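Local coordinates for protein extracellular ligand-binding receptor (Rhodopseudomonas palustris, PDB 4F06) that binds p-hydroxybenzoic acid and probably delivers this and related lignin-derived benzoates to an ABC transporter as its solute-binding component, at residues F201-A204 against G205-L209; L227-G231 against D232-E236; P237-P240 against N241-E244. All coordinates share one frame; numbering follows the deposited sequence.

Interaction 1 of 3, residues F201-A204 against G205-L209; sequences FLPA and GPPTL. With PHB (p-hydroxybenzoic acid), chain B.
The F201 ring brings its edge down on one face of p-hydroxybenzoic acid, with CE1 3.6 Å from PHB C3, and P203 CB meets that face too, nearer the rim, 3.5 Å from PHB C5. F201 gets there with CG anti to the backbone N (chi1 161°), its ring standing steeply to the ligand's. The setting is a strand-loop-helix turn of the periplasmic-binding-protein fold: strand 197-201 ends in the pocket, and helix 206-217 starts after G205, its N-cap. Between them A204 N donates an almost straight bond of 3.1 Å to PHB O4, while A204 O is hydrogen-bonded to Y80 OH. On the side of the loop away from the ligand, P207 CB lies 3.9 Å from L202 CD2, and P207 CD faces P203 O. The methyl T208 CG2 packs 3.1 Å from L202 O and 3.3 Å from P203 O. A valine in place of T208 would probably leave G205 O without its side-chain donor and weaken the hold on the helix start. T208 closes the first helical turn back onto G205: its OG1 donates over 2.8 Å to G205 O, which L209 N also reaches, in the carbonyl plane and on a lone pair.

Interaction 2 of 3, residues L227-G231 against D232-E236; sequences LMSTG and DVVTE. With PHB (p-hydroxybenzoic acid), chain B.
T230 and D232 join through their side chains, and the D232 carboxylate thereby links the end of a strand to the ligand. OD1 of D232 accepts the phenolic hydroxyl of p-hydroxybenzoic acid, with PHB O4 at 2.7 Å, and is also hydrogen-bonded to Y253 OH. The other oxygen, D232 OD2, accepts a hydrogen bond from T230 OG1 at 2.7 Å on its anti lone pair, the one turned away from OD1. With both oxygens engaged, the carboxylate is restrained from turning about its CB-CG bond, and the donors on either oxygen would probably help to stabilise a negative charge there. T230 OG1 reaches its partner because it stands between its own backbone N and carbonyl carbon (chi1 58°). F201 and F121 also touch the D232 side chain.

Behind this first shell the backbone turns sharply. V233 N donates to T230 O at 3.0 Å, and V234 N to G231 O at 3.1 Å: two successive i to i+3 bonds that form a short 3-10 turn at the C-terminal end of strand 226-230, the end where ligands lie in the parallel alpha/beta lobes of periplasmic binding proteins. Each donor stands above the plane of its carbonyl, 36° out at T230 O and 61° out at G231 O.

T230 O is gripped a second time, by S229 OG at 3.0 Å, which arrives from the face opposite to V233 N. Apolar atoms fill in round these bonds. S229 CB lies 3.6 Å from V233 CB, while the methyls V234 CG2 and T235 CG2 both lie near G231 O, the latter at 3.7 Å. Farther out, the backbone of S229 pairs with L250 and T252, and V234 packs on S251 of strand 250-253.

Interaction 3 of 3, residues P237-P240 against N241-E244; sequences PDLP and NIGE
N241 folds its side chain back over the turn before it to reach D238, and with P240 these are the residues most covered in this single-turn helix. N241 ND2 donates to D238 OD1 over 2.8 Å with an angle of 166° at the hydrogen. The bond lies in the amide plane and meets the oxygen nearly along its C-O axis, although carboxylate and amide planes are turned 61° apart. CG of N241 stands anti to its own carbonyl carbon (chi1 -64°), which lets the amide come round to D238. D238 also works through its backbone: its O takes I242 N at 3.1 Å and, weakly, N241 N. P240 sits on the outer side of the turn, CB 3.3 Å from N241 N. G243, with positive phi, is the first residue to leave the helical angles. G243 N donates to L239 O at 2.8 Å, and one water donates to both L239 O and G243 O, bridging the two carbonyls. This is the helix of the beta-alpha-beta unit formed with strands 226-230 and 250-253. I242 packs on L209, V212 and I216 of helix 206-217, K213 of that helix bonds N241 O, and L239 touches L352 and N354 of strand 351-363.

Along the chain the three contacts come in series, none nesting in or crossing another, and each closes a short local turn. Interaction 1 closes the passage from strand 197-201 into helix 206-217; the chain then returns along strand 226-230 to interaction 2, which turns toward the helix of interaction 3 before strand 250-253. Interactions 1 and 2 both contribute to the ligand pocket and touch directly: A204 CB lies 3.2 Å from D232 O, and T208 CG2 3.6 Å from V233 CA. Interaction 3 lies farther out, joined to interaction 1 by L209 CD1 at 3.9 Å from I242 CG1, and to interaction 2 by V234 O at 3.7 Å from L239 CD2.

Interaction 1 of 3, residues F201-A204 against G205-L209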
loop_
_atom_site.group_PDB
_atom_site.type_symbol
_atom_site.label_atom_id
_atom_site.label_comp_id
_atom_site.label_asym_id
_atom_site.label_seq_id
_atom_site.Cartn_x
_atom_site.Cartn_y
_atom_site.Cartn_z
ATOM N N PHE A 201 -1.109 -12.716 -2.042
ATOM C CA PHE A 201 -1.224 -11.311 -2.378
ATOM C C PHE A 201 -1.868 -11.182 -3.764
ATOM O O PHE A 201 -1.450 -11.900 -4.696
ATOM C CB PHE A 201 0.159 -10.625 -2.492
ATOM C CG PHE A 201 0.092 -9.320 -3.260
ATOM C CD1 PHE A 201 -0.415 -8.137 -2.690
ATOM C CD2 PHE A 201 0.485 -9.293 -4.614
ATOM C CE1 PHE A 201 -0.548 -6.978 -3.413
ATOM C CE2 PHE A 201 0.355 -8.114 -5.346
ATOM C CZ PHE A 201 -0.158 -6.960 -4.762
ATOM N N LEU A 202 -2.844 -10.278 -3.874
ATOM C CA LEU A 202 -3.306 -9.751 -5.157
ATOM C C LEU A 202 -3.504 -8.259 -4.881
ATOM O O LEU A 202 -3.730 -7.859 -3.741
ATOM C CB LEU A 202 -4.633 -10.383 -5.610
ATOM C CG LEU A 202 -4.751 -11.913 -5.540
ATOM C CD1 LEU A 202 -5.233 -12.384 -4.175
ATOM C CD2 LEU A 202 -5.710 -12.382 -6.609
ATOM N N PRO A 203 -3.489 -7.392 -5.901
ATOM C CA PRO A 203 -3.708 -5.951 -5.656
ATOM C C PRO A 203 -5.131 -5.749 -5.142
ATOM O O PRO A 203 -6.111 -6.371 -5.626
ATOM C CB PRO A 203 -3.536 -5.320 -7.052
ATOM C CG PRO A 203 -3.781 -6.465 -8.012
ATOM C CD PRO A 203 -3.231 -7.707 -7.316
ATOM N N ALA A 204 -5.256 -4.881 -4.138
ATOM C CA ALA A 204 -6.581 -4.639 -3.538
ATOM C C ALA A 204 -7.540 -4.130 -4.592
ATOM O O ALA A 204 -7.235 -3.264 -5.407
ATOM C CB ALA A 204 -6.431 -3.649 -2.425
ATOM N N GLY A 205 -8.739 -4.715 -4.610
ATOM C CA GLY A 205 -9.752 -4.440 -5.629
ATOM C C GLY A 205 -10.459 -5.714 -6.002
ATOM O O GLY A 205 -10.471 -6.680 -5.225
ATOM N N PRO A 206 -11.031 -5.754 -7.213
ATOM C CA PRO A 206 -11.774 -6.965 -7.613
ATOM C C PRO A 206 -10.992 -8.287 -7.476
ATOM O O PRO A 206 -11.580 -9.301 -7.056
ATOM C CB PRO A 206 -12.136 -6.687 -9.073
ATOM C CG PRO A 206 -12.332 -5.182 -9.065
ATOM C CD PRO A 206 -11.211 -4.653 -8.189
ATOM N N PRO A 207 -9.660 -8.304 -7.739
ATOM C CA PRO A 207 -8.981 -9.605 -7.629
ATOM C C PRO A 207 -9.015 -10.161 -6.204
ATOM O O PRO A 207 -9.220 -11.373 -6.009
ATOM C CB PRO A 207 -7.529 -9.274 -8.025
ATOM C CG PRO A 207 -7.709 -8.117 -8.998
ATOM C CD PRO A 207 -8.765 -7.275 -8.321
ATOM N N THR A 208 -8.809 -9.298 -5.193
ATOM C CA THR A 208 -8.833 -9.775 -3.817
ATOM C C THR A 208 -10.216 -10.233 -3.388
ATOM O O THR A 208 -10.349 -11.228 -2.652
ATOM C CB THR A 208 -8.226 -8.721 -2.877
ATOM O OG1 THR A 208 -8.851 -7.439 -3.057
ATOM C CG2 THR A 208 -6.727 -8.524 -3.149
ATOM N N LEU A 209 -11.241 -9.511 -3.810
ATOM C CA LEU A 209 -12.585 -9.928 -3.465
ATOM C C LEU A 209 -12.886 -11.317 -4.071
ATOM O O LEU A 209 -13.462 -12.207 -3.424
ATOM C CB LEU A 209 -13.603 -8.896 -3.966
ATOM C CG LEU A 209 -15.047 -9.191 -3.465
ATOM C CD1 LEU A 209 -15.129 -9.116 -1.943
ATOM C CD2 LEU A 209 -16.028 -8.184 -4.022
HETATM C "C1'" PHB B . 1.361 -2.526 -6.776
HETATM O "O1'" PHB B . 2.506 -2.285 -6.371
HETATM O "O2'" PHB B . 1.082 -2.661 -8.017
HETATM C C1 PHB B . 0.285 -2.724 -5.755
HETATM C C2 PHB B . 0.614 -3.147 -4.453
HETATM C C3 PHB B . -0.376 -3.379 -3.527
HETATM C C4 PHB B . -1.703 -3.236 -3.873
HETATM C C5 PHB B . -2.046 -2.830 -5.146
HETATM C C6 PHB B . -1.068 -2.585 -6.103
HETATM O O4 PHB B . -2.710 -3.499 -3.016
#

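Interaction 2 of 3, residues L227-G231 against D232-E236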
loop_
_atom_site.group_PDB
_atom_site.type_symbol
_atom_site.label_atom_id
_atom_site.label_comp_id
_atom_site.label_asym_id
_atom_site.label_seq_id
_atom_site.Cartn_x
_atom_site.Cartn_y
_atom_site.Cartn_z
ATOM N N LEU A 227 -5.924 -18.959 5.973
ATOM C CA LEU A 227 -5.456 -17.945 5.044
ATOM C C LEU A 227 -4.632 -16.901 5.758
ATOM O O LEU A 227 -5.112 -16.249 6.726
ATOM C CB LEU A 227 -6.640 -17.284 4.363
ATOM C CG LEU A 227 -6.315 -16.211 3.310
ATOM C CD1 LEU A 227 -5.504 -16.820 2.195
ATOM C CD2 LEU A 227 -7.578 -15.586 2.705
HETATM N N MSE A 228 -3.394 -16.734 5.274
HETATM C CA MSE A 228 -2.525 -15.616 5.672
HETATM C C MSE A 228 -2.364 -14.758 4.413
HETATM O O MSE A 228 -2.114 -15.259 3.298
HETATM C CB MSE A 228 -1.153 -16.114 6.137
HETATM C CG MSE A 228 -0.109 -15.004 6.452
HETATM SE SE MSE A 228 -0.660 -13.830 7.927
HETATM C CE MSE A 228 -0.482 -15.082 9.155
ATOM N N SER A 229 -2.538 -13.476 4.580
ATOM C CA SER A 229 -2.409 -12.579 3.452
ATOM C C SER A 229 -1.663 -11.347 3.884
ATOM O O SER A 229 -1.515 -11.094 5.077
ATOM C CB SER A 229 -3.784 -12.203 2.904
ATOM O OG SER A 229 -4.535 -11.458 3.828
ATOM N N THR A 230 -1.214 -10.523 2.934
ATOM C CA THR A 230 -0.933 -9.144 3.270
ATOM C C THR A 230 -2.304 -8.440 3.327
ATOM O O THR A 230 -3.342 -8.901 2.801
ATOM C CB THR A 230 0.021 -8.505 2.286
ATOM O OG1 THR A 230 -0.553 -8.579 0.967
ATOM C CG2 THR A 230 1.378 -9.193 2.296
ATOM N N GLY A 231 -2.295 -7.274 3.943
ATOM C CA GLY A 231 -3.555 -6.528 4.160
ATOM C C GLY A 231 -4.212 -6.046 2.879
ATOM O O GLY A 231 -5.384 -5.686 2.896
ATOM N N ASP A 232 -3.498 -6.090 1.754
ATOM C CA ASP A 232 -4.091 -5.804 0.444
ATOM C C ASP A 232 -5.326 -6.642 0.197
ATOM O O ASP A 232 -6.206 -6.230 -0.560
ATOM C CB ASP A 232 -3.048 -6.125 -0.626
ATOM C CG ASP A 232 -1.759 -5.394 -0.343
ATOM O OD1 ASP A 232 -1.654 -4.205 -0.668
ATOM O OD2 ASP A 232 -0.873 -6.014 0.292
ATOM N N VAL A 233 -5.359 -7.833 0.783
ATOM C CA VAL A 233 -6.387 -8.817 0.441
ATOM C C VAL A 233 -7.677 -8.629 1.243
ATOM O O VAL A 233 -8.707 -9.196 0.873
ATOM C CB VAL A 233 -5.766 -10.226 0.576
ATOM C CG1 VAL A 233 -6.787 -11.318 0.256
ATOM C CG2 VAL A 233 -4.516 -10.359 -0.307
ATOM N N VAL A 234 -7.633 -7.813 2.313
ATOM C CA VAL A 234 -8.761 -7.643 3.221
ATOM C C VAL A 234 -8.976 -6.174 3.553
ATOM O O VAL A 234 -9.307 -5.804 4.661
ATOM C CB VAL A 234 -8.633 -8.497 4.483
ATOM C CG1 VAL A 234 -8.847 -9.974 4.159
ATOM C CG2 VAL A 234 -7.281 -8.278 5.150
ATOM N N THR A 235 -8.871 -5.309 2.558
ATOM C CA THR A 235 -9.114 -3.889 2.795
ATOM C C THR A 235 -10.507 -3.645 3.342
ATOM O O THR A 235 -11.488 -4.307 2.979
ATOM C CB THR A 235 -8.822 -2.991 1.601
ATOM O OG1 THR A 235 -9.675 -3.326 0.521
ATOM C CG2 THR A 235 -7.350 -3.114 1.181
ATOM N N GLU A 236 -10.604 -2.667 4.255
ATOM C CA GLU A 236 -11.806 -2.480 5.046
ATOM C C GLU A 236 -13.078 -2.343 4.216
ATOM O O GLU A 236 -14.106 -2.909 4.601
ATOM C CB GLU A 236 -11.617 -1.343 6.063
ATOM C CG GLU A 236 -10.742 -1.758 7.245
ATOM C CD GLU A 236 -9.252 -1.575 6.995
ATOM O OE1 GLU A 236 -8.793 -1.251 5.836
ATOM O OE2 GLU A 236 -8.510 -1.763 7.971
HETATM C "C1'" PHB B . 1.361 -2.526 -6.776
HETATM O "O1'" PHB B . 2.506 -2.285 -6.371
HETATM O "O2'" PHB B . 1.082 -2.661 -8.017
HETATM C C1 PHB B . 0.285 -2.724 -5.755
HETATM C C2 PHB B . 0.614 -3.147 -4.453
HETATM C C3 PHB B . -0.376 -3.379 -3.527
HETATM C C4 PHB B . -1.703 -3.236 -3.873
HETATM C C5 PHB B . -2.046 -2.830 -5.146
HETATM C C6 PHB B . -1.068 -2.585 -6.103
HETATM O O4 PHB B . -2.710 -3.499 -3.016
#

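Interaction 3 of 3, residues P237-P240 against N241-E244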
loop_
_atom_site.group_PDB
_atom_site.type_symbol
_atom_site.label_atom_id
_atom_site.label_comp_id
_atom_site.label_asym_id
_atom_site.label_seq_id
_atom_site.Cartn_x
_atom_site.Cartn_y
_atom_site.Cartn_z
ATOM N N PRO A 237 -13.058 -1.543 3.118
ATOM C CA PRO A 237 -14.344 -1.396 2.396
ATOM C C PRO A 237 -14.864 -2.669 1.771
ATOM O O PRO A 237 -16.058 -2.745 1.473
ATOM C CB PRO A 237 -14.025 -0.347 1.329
ATOM C CG PRO A 237 -12.890 0.439 1.982
ATOM C CD PRO A 237 -12.038 -0.607 2.639
ATOM N N ASP A 238 -14.022 -3.685 1.619
ATOM C CA ASP A 238 -14.522 -4.979 1.111
ATOM C C ASP A 238 -14.909 -5.937 2.206
ATOM O O ASP A 238 -15.514 -6.959 1.902
ATOM C CB ASP A 238 -13.564 -5.608 0.115
ATOM C CG ASP A 238 -13.893 -5.235 -1.338
ATOM O OD1 ASP A 238 -15.054 -4.856 -1.657
ATOM O OD2 ASP A 238 -13.006 -5.382 -2.193
ATOM N N LEU A 239 -14.627 -5.629 3.473
ATOM C CA LEU A 239 -15.000 -6.576 4.550
ATOM C C LEU A 239 -16.519 -6.857 4.529
ATOM O O LEU A 239 -16.904 -8.013 4.627
ATOM C CB LEU A 239 -14.501 -6.111 5.920
ATOM C CG LEU A 239 -12.959 -6.164 6.063
ATOM C CD1 LEU A 239 -12.601 -5.666 7.458
ATOM C CD2 LEU A 239 -12.393 -7.564 5.841
ATOM N N PRO A 240 -17.386 -5.834 4.366
ATOM C CA PRO A 240 -18.828 -6.154 4.340
ATOM C C PRO A 240 -19.237 -6.956 3.119
ATOM O O PRO A 240 -20.301 -7.612 3.131
ATOM C CB PRO A 240 -19.504 -4.777 4.277
ATOM C CG PRO A 240 -18.506 -3.814 4.802
ATOM C CD PRO A 240 -17.143 -4.383 4.441
ATOM N N ASN A 241 -18.428 -6.890 2.053
ATOM C CA ASN A 241 -18.721 -7.670 0.840
ATOM C C ASN A 241 -18.332 -9.106 0.951
ATOM O O ASN A 241 -18.915 -9.937 0.281
ATOM C CB ASN A 241 -18.058 -7.003 -0.377
ATOM C CG ASN A 241 -18.638 -5.641 -0.644
ATOM O OD1 ASN A 241 -19.848 -5.444 -0.435
ATOM N ND2 ASN A 241 -17.842 -4.710 -1.114
ATOM N N ILE A 242 -17.346 -9.397 1.790
ATOM C CA ILE A 242 -17.056 -10.767 2.131
ATOM C C ILE A 242 -18.113 -11.245 3.157
ATOM O O ILE A 242 -18.655 -12.358 3.062
ATOM C CB ILE A 242 -15.639 -10.910 2.712
ATOM C CG1 ILE A 242 -14.610 -10.486 1.680
ATOM C CG2 ILE A 242 -15.357 -12.341 3.200
ATOM C CD1 ILE A 242 -13.277 -10.135 2.317
ATOM N N GLY A 243 -18.412 -10.365 4.116
ATOM C CA GLY A 243 -19.360 -10.619 5.188
ATOM C C GLY A 243 -18.760 -11.449 6.292
ATOM O O GLY A 243 -17.540 -11.648 6.378
ATOM N N GLU A 244 -19.623 -11.919 7.181
ATOM C CA GLU A 244 -19.167 -12.647 8.364
ATOM C C GLU A 244 -18.441 -13.951 8.044
ATOM O O GLU A 244 -17.705 -14.477 8.861
ATOM C CB GLU A 244 -20.341 -12.933 9.309
ATOM C CG GLU A 244 -20.891 -11.683 9.964
ATOM C CD GLU A 244 -22.132 -11.996 10.750
ATOM O OE1 GLU A 244 -22.608 -13.156 10.678
ATOM O OE2 GLU A 244 -22.627 -11.081 11.432
HETATM O O HOH W 1 -15.292 -10.085 6.149
#